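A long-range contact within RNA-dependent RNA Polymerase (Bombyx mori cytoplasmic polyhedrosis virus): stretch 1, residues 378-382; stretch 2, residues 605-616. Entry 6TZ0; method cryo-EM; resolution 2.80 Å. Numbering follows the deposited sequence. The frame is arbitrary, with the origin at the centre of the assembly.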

# COMPACT_ATOMS: atom_id res chain seq x y z
N HIS A 378 -1.58 -14.85 -29.52
CA HIS A 378 -0.52 -15.70 -28.98
C HIS A 378 -0.21 -15.39 -27.52
O HIS A 378 0.90 -15.63 -27.05
CB HIS A 378 0.75 -15.66 -29.84
CG HIS A 378 0.54 -16.16 -31.23
ND1 HIS A 378 0.20 -15.33 -32.27
CD2 HIS A 378 0.58 -17.41 -31.74
CE1 HIS A 378 0.06 -16.05 -33.37
NE2 HIS A 378 0.29 -17.31 -33.08
N GLU A 379 -1.20 -14.91 -26.79
CA GLU A 379 -1.08 -14.65 -25.37
C GLU A 379 -1.54 -15.87 -24.58
O GLU A 379 -2.46 -16.58 -24.98
CB GLU A 379 -1.92 -13.42 -25.00
CG GLU A 379 -1.45 -12.16 -25.70
CD GLU A 379 -2.40 -11.00 -25.51
OE1 GLU A 379 -3.49 -11.20 -24.94
OE2 GLU A 379 -2.06 -9.88 -25.94
N SER A 380 -0.90 -16.11 -23.44
CA SER A 380 -1.05 -17.37 -22.74
C SER A 380 -2.35 -17.42 -21.95
O SER A 380 -2.70 -16.48 -21.23
CB SER A 380 0.13 -17.59 -21.80
OG SER A 380 -0.02 -18.79 -21.07
N LEU A 381 -3.06 -18.54 -22.08
CA LEU A 381 -4.23 -18.87 -21.28
C LEU A 381 -4.00 -20.04 -20.34
O LEU A 381 -4.71 -20.15 -19.34
CB LEU A 381 -5.41 -19.19 -22.20
CG LEU A 381 -6.09 -18.03 -22.92
CD1 LEU A 381 -7.01 -18.53 -23.97
CD2 LEU A 381 -6.92 -17.27 -21.93
N LYS A 382 -3.03 -20.89 -20.62
CA LYS A 382 -2.75 -22.07 -19.82
C LYS A 382 -1.29 -22.44 -20.01
O LYS A 382 -0.80 -22.46 -21.14
CB LYS A 382 -3.65 -23.23 -20.22
CG LYS A 382 -3.60 -24.42 -19.31
CD LYS A 382 -4.51 -25.49 -19.84
CE LYS A 382 -5.96 -25.07 -19.74
NZ LYS A 382 -6.40 -24.97 -18.33
N ALA A 605 -13.46 -14.22 -15.77
CA ALA A 605 -12.30 -14.06 -14.90
C ALA A 605 -11.02 -14.49 -15.58
O ALA A 605 -9.97 -13.88 -15.37
CB ALA A 605 -12.51 -14.84 -13.61
N TRP A 606 -11.09 -15.52 -16.42
CA TRP A 606 -9.90 -16.00 -17.10
C TRP A 606 -9.51 -15.07 -18.24
O TRP A 606 -8.31 -14.88 -18.51
CB TRP A 606 -10.15 -17.45 -17.51
CG TRP A 606 -9.11 -18.20 -18.24
CD1 TRP A 606 -7.76 -18.06 -18.12
CD2 TRP A 606 -9.32 -19.38 -19.00
NE1 TRP A 606 -7.12 -19.00 -18.87
CE2 TRP A 606 -8.06 -19.84 -19.42
CE3 TRP A 606 -10.46 -20.07 -19.42
CZ2 TRP A 606 -7.91 -20.95 -20.23
CZ3 TRP A 606 -10.30 -21.17 -20.23
CH2 TRP A 606 -9.04 -21.60 -20.62
N GLN A 607 -10.49 -14.38 -18.84
CA GLN A 607 -10.20 -13.30 -19.77
C GLN A 607 -9.49 -12.14 -19.07
O GLN A 607 -8.50 -11.61 -19.59
CB GLN A 607 -11.49 -12.78 -20.40
CG GLN A 607 -12.19 -13.75 -21.30
CD GLN A 607 -13.48 -13.19 -21.83
OE1 GLN A 607 -13.81 -12.04 -21.58
NE2 GLN A 607 -14.25 -14.02 -22.51
N ALA A 608 -9.99 -11.75 -17.90
CA ALA A 608 -9.38 -10.64 -17.16
C ALA A 608 -7.97 -10.97 -16.70
O ALA A 608 -7.06 -10.15 -16.83
CB ALA A 608 -10.25 -10.26 -15.97
N CYS A 609 -7.77 -12.18 -16.19
CA CYS A 609 -6.46 -12.57 -15.70
C CYS A 609 -5.46 -12.74 -16.83
O CYS A 609 -4.29 -12.37 -16.69
CB CYS A 609 -6.56 -13.85 -14.87
SG CYS A 609 -7.44 -13.62 -13.34
N ALA A 610 -5.90 -13.26 -17.98
CA ALA A 610 -4.99 -13.42 -19.11
C ALA A 610 -4.63 -12.07 -19.72
O ALA A 610 -3.48 -11.85 -20.12
CB ALA A 610 -5.61 -14.33 -20.15
N LEU A 611 -5.59 -11.14 -19.76
CA LEU A 611 -5.30 -9.82 -20.30
C LEU A 611 -4.42 -9.02 -19.36
O LEU A 611 -3.61 -8.21 -19.82
CB LEU A 611 -6.61 -9.09 -20.59
CG LEU A 611 -6.57 -7.80 -21.41
CD1 LEU A 611 -7.79 -7.73 -22.30
CD2 LEU A 611 -6.55 -6.57 -20.53
N GLU A 612 -4.54 -9.24 -18.05
CA GLU A 612 -3.62 -8.59 -17.13
C GLU A 612 -2.22 -9.18 -17.24
O GLU A 612 -1.24 -8.45 -17.26
CB GLU A 612 -4.15 -8.68 -15.71
CG GLU A 612 -3.39 -7.84 -14.70
CD GLU A 612 -2.25 -8.59 -14.05
OE1 GLU A 612 -2.37 -9.82 -13.88
OE2 GLU A 612 -1.22 -7.96 -13.75
N ALA A 613 -2.12 -10.51 -17.29
CA ALA A 613 -0.82 -11.16 -17.34
C ALA A 613 -0.09 -10.92 -18.65
O ALA A 613 1.14 -10.98 -18.68
CB ALA A 613 -0.97 -12.66 -17.10
N ALA A 614 -0.81 -10.64 -19.74
CA ALA A 614 -0.16 -10.43 -21.02
C ALA A 614 0.22 -8.98 -21.27
O ALA A 614 0.98 -8.71 -22.21
CB ALA A 614 -1.07 -10.91 -22.15
N ASN A 615 -0.29 -8.03 -20.48
CA ASN A 615 -0.04 -6.61 -20.68
C ASN A 615 0.51 -6.05 -19.38
O ASN A 615 -0.23 -5.48 -18.58
CB ASN A 615 -1.31 -5.90 -21.09
CG ASN A 615 -1.86 -6.39 -22.40
OD1 ASN A 615 -1.12 -6.62 -23.34
ND2 ASN A 615 -3.16 -6.58 -22.46
N SER A 616 1.81 -6.18 -19.17
CA SER A 616 2.42 -5.88 -17.88
C SER A 616 3.41 -4.73 -18.05
O SER A 616 4.36 -4.84 -18.83
CB SER A 616 3.12 -7.11 -17.31
OG SER A 616 4.20 -7.48 -18.13

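Stretch 605-616 opens in a helix that begins earlier in the chain, and the short segment 378-382 lies along one side of it; the closest touching residues are 225 apart in sequence. The helix is held by regular i to i+4 backbone bonds, among them Ala610 N to Trp606 O at 3.0 Å and Ala614 N to Ala610 O at 3.0 Å. At Asn615 the pattern loosens: its N makes only weak bonds, to Leu611 O and to Glu612 O, each at 3.4 Å. The segment 378-382 is extended around Ser380 and turns a corner at Leu381, where phi/psi is -112/-22°. It runs antiparallel to the helix, so that Glu379 CA lies 6.1 Å from Ala614 CA and Leu381 CA lies 5.9 Å from Ala610 CA. Trp606, Ala610 and Ala614 are spaced four residues apart, about one helical turn each, and so present a single stripe to the segment.

The one hydrogen bond across the contact joins side chain to backbone: Trp606 NE1 donates to Leu381 O over 2.7 Å, with an N-H...O angle of 147°. With chi1 at 179° (t), the indole extends from a CA-to-CB bond that points sideways, and its end comes nearer to the segment. The bond satisfies the indole nitrogen in a buried setting and ties the helix to the corner of the segment. Leu381 (chi1 m, chi2 t) also packs on the same ring. Leu381 CD2 sits over one face of Trp606, 3.8 Å from the centroid of its five-membered ring and 24° off the ring normal, a CH-pi contact, while Leu381 CB lies 3.6 Å from Trp606 CZ2. Tryptophan thus offers both a polar edge atom and a broad apolar face to one residue.

Ala610, one turn along, points its CB toward the segment. Ala610 CB meets Leu381 CD2 at 3.7 Å and Ser380 O at 3.8 Å, so the small side chain lets the segment's backbone lie close to the helix. Ser380 itself directs its CB sideways, and its closest approach is made through the carbonyl.

Ala614 fills the equivalent place at the next turn. Ala614 CB lies 3.6 Å from Glu379 CD, the carboxylate carbon, whose side chain (chi1 m, chi2 t) reaches across the helix direction, past Ala614; Glu379 OE2 remains 4.3 Å from Asn615 OD1. In all, 340 Å² is buried, with Trp606 and Leu381 contributing the largest shares, 77 and 75 Å².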